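Local coordinates for protein glucanase (PDB 5GY3) that probably hydrolyses internal beta-1,4-glucosidic bonds in cellulose and related beta-glucans, as a family 8 glycoside hydrolase, at residues 45-48 and 49-52; 98-101 and 102-106. All blocks are in the same frame, centred on the assembly; numbering follows the deposited sequence.

Contact 1. Residues 45-48 and 49-52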
loop_
_atom_site.group_PDB
_atom_site.type_symbol
_atom_site.label_atom_id
_atom_site.label_comp_id
_atom_site.label_asym_id
_atom_site.label_seq_id
_atom_site.Cartn_x
_atom_site.Cartn_y
_atom_site.Cartn_z
ATOM N N ARG A 45 -0.773 14.361 -16.729
ATOM C CA ARG A 45 -2.021 14.870 -16.183
ATOM C C ARG A 45 -3.260 14.295 -16.866
ATOM O O ARG A 45 -4.258 14.027 -16.179
ATOM C CB ARG A 45 -2.037 16.400 -16.243
ATOM C CG ARG A 45 -3.112 16.968 -15.352
ATOM C CD ARG A 45 -2.976 18.451 -15.205
ATOM N NE ARG A 45 -4.001 18.969 -14.305
ATOM C CZ ARG A 45 -4.186 20.261 -14.064
ATOM N NH1 ARG A 45 -3.422 21.156 -14.673
ATOM N NH2 ARG A 45 -5.143 20.654 -13.232
ATOM N N PRO A 46 -3.273 14.107 -18.196
ATOM C CA PRO A 46 -4.454 13.455 -18.796
ATOM C C PRO A 46 -4.763 12.100 -18.174
ATOM O O PRO A 46 -5.923 11.835 -17.829
ATOM C CB PRO A 46 -4.075 13.348 -20.280
ATOM C CG PRO A 46 -3.166 14.501 -20.491
ATOM C CD PRO A 46 -2.337 14.577 -19.238
ATOM N N ALA A 47 -3.745 11.251 -17.995
ATOM C CA ALA A 47 -3.970 9.942 -17.388
ATOM C C ALA A 47 -4.420 10.085 -15.943
ATOM O O ALA A 47 -5.342 9.388 -15.503
ATOM C CB ALA A 47 -2.700 9.093 -17.464
ATOM N N PHE A 48 -3.777 10.985 -15.188
ATOM C CA PHE A 48 -4.193 11.212 -13.806
ATOM C C PHE A 48 -5.668 11.591 -13.728
ATOM O O PHE A 48 -6.416 11.049 -12.908
ATOM C CB PHE A 48 -3.333 12.295 -13.153
ATOM C CG PHE A 48 -3.669 12.516 -11.701
ATOM C CD1 PHE A 48 -4.696 13.366 -11.333
ATOM C CD2 PHE A 48 -2.967 11.855 -10.707
ATOM C CE1 PHE A 48 -5.034 13.549 -10.001
ATOM C CE2 PHE A 48 -3.298 12.036 -9.374
ATOM C CZ PHE A 48 -4.335 12.882 -9.026
ATOM N N ASP A 49 -6.101 12.543 -14.561
ATOM C CA ASP A 49 -7.491 12.982 -14.495
ATOM C C ASP A 49 -8.450 11.865 -14.903
ATOM O O ASP A 49 -9.547 11.755 -14.340
ATOM C CB ASP A 49 -7.693 14.236 -15.357
ATOM C CG ASP A 49 -7.144 15.511 -14.698
ATOM O OD1 ASP A 49 -7.015 15.552 -13.456
ATOM O OD2 ASP A 49 -6.855 16.491 -15.417
ATOM N N LYS A 50 -8.055 11.020 -15.867
ATOM C CA LYS A 50 -8.883 9.872 -16.240
ATOM C C LYS A 50 -8.995 8.885 -15.083
ATOM O O LYS A 50 -10.087 8.401 -14.762
ATOM C CB LYS A 50 -8.303 9.160 -17.467
ATOM C CG LYS A 50 -8.622 9.771 -18.836
ATOM C CD LYS A 50 -7.735 9.143 -19.950
ATOM C CE LYS A 50 -6.476 9.991 -20.216
ATOM N NZ LYS A 50 -5.233 9.263 -20.682
ATOM N N LEU A 51 -7.856 8.560 -14.460
ATOM C CA LEU A 51 -7.847 7.618 -13.344
ATOM C C LEU A 51 -8.690 8.137 -12.194
ATOM O O LEU A 51 -9.497 7.401 -11.610
ATOM C CB LEU A 51 -6.413 7.376 -12.875
ATOM C CG LEU A 51 -5.455 6.698 -13.844
ATOM C CD1 LEU A 51 -4.000 6.923 -13.427
ATOM C CD2 LEU A 51 -5.773 5.211 -13.911
ATOM N N TRP A 52 -8.514 9.416 -11.860
ATOM C CA TRP A 52 -9.228 10.006 -10.731
ATOM C C TRP A 52 -10.714 10.162 -11.039
ATOM O O TRP A 52 -11.565 9.870 -10.188
ATOM C CB TRP A 52 -8.586 11.350 -10.365
ATOM C CG TRP A 52 -9.355 12.170 -9.371
ATOM C CD1 TRP A 52 -9.672 13.501 -9.474
ATOM C CD2 TRP A 52 -9.904 11.724 -8.121
ATOM N NE1 TRP A 52 -10.387 13.904 -8.369
ATOM C CE2 TRP A 52 -10.546 12.832 -7.527
ATOM C CE3 TRP A 52 -9.926 10.493 -7.452
ATOM C CZ2 TRP A 52 -11.195 12.746 -6.293
ATOM C CZ3 TRP A 52 -10.572 10.408 -6.230
ATOM C CH2 TRP A 52 -11.202 11.525 -5.664
#
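Phe48 and Trp52 sit one turn apart on the same flank of helix 45-59, whose opening turns divide into a packed part and a looser one. Their side chains run side by side in the same direction, and the ring atom CE1 of Phe48 lies 4.2 Å from CB of Trp52. Both swing CG anti to the backbone N (chi1 -177° in Phe48), which carries the aromatic groups toward helix 86-103. Asp49 OD1 sits in plane at the edge of the Phe48 ring, 3.8 Å from CD1. On the neighbouring buried flank, CG of Leu51 rests 3.2 Å from the carbonyl O of Ala47, and that same O accepts the 2.8 Å hydrogen bond from Leu51 N. Lys50 is also tight: bent at chi3 (-95°), it folds back along the helix and presses CE to 3.1 Å from Pro46 O.

The Arg45–Asp49 pair is looser. Arg45 extends its chain past Asp49, but NE stays 3.9 Å from OD2, a long salt bridge with the guanidinium and carboxylate planes turned 57° apart. Each finds stronger partners outside the turn: Tyr108 OH is hydrogen-bonded to both Arg45 NE and Asp49 OD1, while Asp105 pairs with Arg45 NH2.

Pro46 suits a first turn, where its missing N-H costs no helical bond. Such a helix start, apolar toward helices 2-11, 29-41 and 86-103, with Arg45 and Asp49 turned to the start of helix 106-123 and Pro46 exposed, fits the (alpha/alpha)6 barrel characteristic of glycoside hydrolase family 8.

Contact 2. Residues 98-101 and 102-106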
loop_
_atom_site.group_PDB
_atom_site.type_symbol
_atom_site.label_atom_id
_atom_site.label_comp_id
_atom_site.label_asym_id
_atom_site.label_seq_id
_atom_site.Cartn_x
_atom_site.Cartn_y
_atom_site.Cartn_z
ATOM N N ARG A 98 -0.016 15.039 -4.117
ATOM C CA ARG A 98 1.145 15.199 -4.982
ATOM C C ARG A 98 0.768 15.834 -6.317
ATOM O O ARG A 98 1.572 16.572 -6.903
ATOM C CB ARG A 98 1.828 13.843 -5.167
ATOM C CG ARG A 98 2.549 13.398 -3.881
ATOM C CD ARG A 98 2.746 11.881 -3.774
ATOM N NE ARG A 98 3.806 11.353 -4.630
ATOM C CZ ARG A 98 5.066 11.137 -4.244
ATOM N NH1 ARG A 98 5.457 11.419 -3.011
ATOM N NH2 ARG A 98 5.944 10.622 -5.096
ATOM N N ALA A 99 -0.452 15.592 -6.790
ATOM C CA ALA A 99 -0.910 16.221 -8.024
ATOM C C ALA A 99 -1.020 17.734 -7.874
ATOM O O ALA A 99 -0.722 18.482 -8.814
ATOM C CB ALA A 99 -2.255 15.630 -8.440
ATOM N N GLN A 100 -1.468 18.208 -6.707
ATOM C CA GLN A 100 -1.527 19.651 -6.486
ATOM C C GLN A 100 -0.152 20.278 -6.647
ATOM O O GLN A 100 -0.012 21.344 -7.258
ATOM C CB GLN A 100 -2.075 19.965 -5.093
ATOM C CG GLN A 100 -2.112 21.471 -4.790
ATOM C CD GLN A 100 -0.803 21.995 -4.235
ATOM O OE1 GLN A 100 -0.175 21.348 -3.400
ATOM N NE2 GLN A 100 -0.377 23.164 -4.711
ATOM N N LYS A 101 0.868 19.648 -6.070
ATOM C CA LYS A 101 2.212 20.205 -6.157
ATOM C C LYS A 101 2.731 20.150 -7.582
ATOM O O LYS A 101 3.324 21.116 -8.072
ATOM C CB LYS A 101 3.152 19.456 -5.218
ATOM C CG LYS A 101 2.857 19.693 -3.753
ATOM C CD LYS A 101 3.639 18.733 -2.872
ATOM C CE LYS A 101 3.804 19.312 -1.478
ATOM N NZ LYS A 101 2.577 20.036 -1.055
ATOM N N GLN A 102 2.500 19.030 -8.264
ATOM C CA GLN A 102 3.034 18.847 -9.607
ATOM C C GLN A 102 2.445 19.858 -10.583
ATOM O O GLN A 102 3.174 20.483 -11.361
ATOM C CB GLN A 102 2.760 17.420 -10.075
ATOM C CG GLN A 102 3.188 17.149 -11.499
ATOM C CD GLN A 102 4.694 17.115 -11.654
ATOM O OE1 GLN A 102 5.417 16.707 -10.742
ATOM N NE2 GLN A 102 5.178 17.560 -12.803
ATOM N N TRP A 103 1.124 20.031 -10.560
ATOM C CA TRP A 103 0.444 20.843 -11.560
ATOM C C TRP A 103 -0.088 22.160 -11.012
ATOM O O TRP A 103 -0.733 22.905 -11.760
ATOM C CB TRP A 103 -0.693 20.037 -12.213
ATOM C CG TRP A 103 -0.141 18.849 -12.940
ATOM C CD1 TRP A 103 0.793 18.865 -13.943
ATOM C CD2 TRP A 103 -0.450 17.464 -12.705
ATOM N NE1 TRP A 103 1.074 17.579 -14.348
ATOM C CE2 TRP A 103 0.326 16.703 -13.603
ATOM C CE3 TRP A 103 -1.320 16.798 -11.833
ATOM C CZ2 TRP A 103 0.275 15.306 -13.643
ATOM C CZ3 TRP A 103 -1.373 15.398 -11.880
ATOM C CH2 TRP A 103 -0.585 14.676 -12.784
ATOM N N GLN A 104 0.174 22.463 -9.739
ATOM C CA GLN A 104 -0.151 23.755 -9.131
ATOM C C GLN A 104 -1.644 24.058 -9.242
ATOM O O GLN A 104 -2.058 25.118 -9.711
ATOM C CB GLN A 104 0.702 24.865 -9.751
ATOM C CG GLN A 104 2.175 24.700 -9.447
ATOM C CD GLN A 104 2.473 24.932 -7.988
ATOM O OE1 GLN A 104 2.202 26.010 -7.457
ATOM N NE2 GLN A 104 2.997 23.912 -7.315
ATOM N N ASP A 105 -2.458 23.105 -8.794
ATOM C CA ASP A 105 -3.909 23.216 -8.849
ATOM C C ASP A 105 -4.470 22.802 -7.496
ATOM O O ASP A 105 -4.474 21.611 -7.167
ATOM C CB ASP A 105 -4.485 22.341 -9.962
ATOM C CG ASP A 105 -5.948 22.624 -10.231
ATOM O OD1 ASP A 105 -6.671 23.068 -9.312
ATOM O OD2 ASP A 105 -6.375 22.396 -11.376
ATOM N N LYS A 106 -4.966 23.786 -6.734
ATOM C CA LYS A 106 -5.460 23.542 -5.379
ATOM C C LYS A 106 -6.658 22.602 -5.336
ATOM O O LYS A 106 -6.938 22.037 -4.272
ATOM C CB LYS A 106 -5.841 24.862 -4.710
ATOM C CG LYS A 106 -7.083 25.517 -5.319
ATOM C CD LYS A 106 -7.447 26.804 -4.581
ATOM C CE LYS A 106 -8.524 27.574 -5.333
ATOM N NZ LYS A 106 -9.645 26.677 -5.756
#
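The carbonyl O of Gln100 is shared by two main-chain donors, Gln104 N at 2.7 Å and Asp105 N at 3.4 Å, both held weakly; the first bond is strongly bent, with an N-H...O angle of only 122°. One residue earlier the pattern is still regular, and Trp103 N donates to Ala99 O at 3.0 Å.

The change comes at Gln104, which takes a positive phi (58°) and ends helix 86-103. The weak 6→1 bond from Asp105 N to Gln100 O and the positive phi at Gln104 resemble a Schellman motif, but its 5→2 bond from Gln104 N to Lys101 O is missing. Here the side chain of Gln104 takes that acceptor instead, folding back through its bend at chi2 (-69°) so that NE2 donates to Lys101 O at 2.9 Å. The acceptor lies close to the amide plane of Gln104. Because this exposed residue also touches a crystal neighbour, its pose may owe something to the lattice.

On the inner side, the six-membered ring of Trp103 packs on Ala99, CZ3 lying 3.6 Å from CB, while CG of Gln102 lies over one face of the indole, toward its rim. NE1 of Trp103 is hydrogen-bonded to Asn43. The chain turns back past Gln100, whose CG lies 3.4 Å from Asp105 O; the Asp105 carboxylate then N-caps helix 106-123 while also forming a salt bridge with Arg107.

Contacts 1 and 2, their centres about 13 Å apart, bring the opening of helix 45-59 against the close of helix 86-103. Arg45 NH2 makes a salt bridge of 2.8 Å to Asp105 OD2, tying helix 45-59 to the turn that starts helix 106-123. Phe48 packs against contact 2 as well: CZ lies 3.5 Å from Ala99 CB, and the ring meets the Trp103 indole edge-to-face. Both contacts are remote from the predicted nucleophile Asp87, which sits near the opposite end of helix 86-103, so their shared interface belongs to the packing of the helical scaffold.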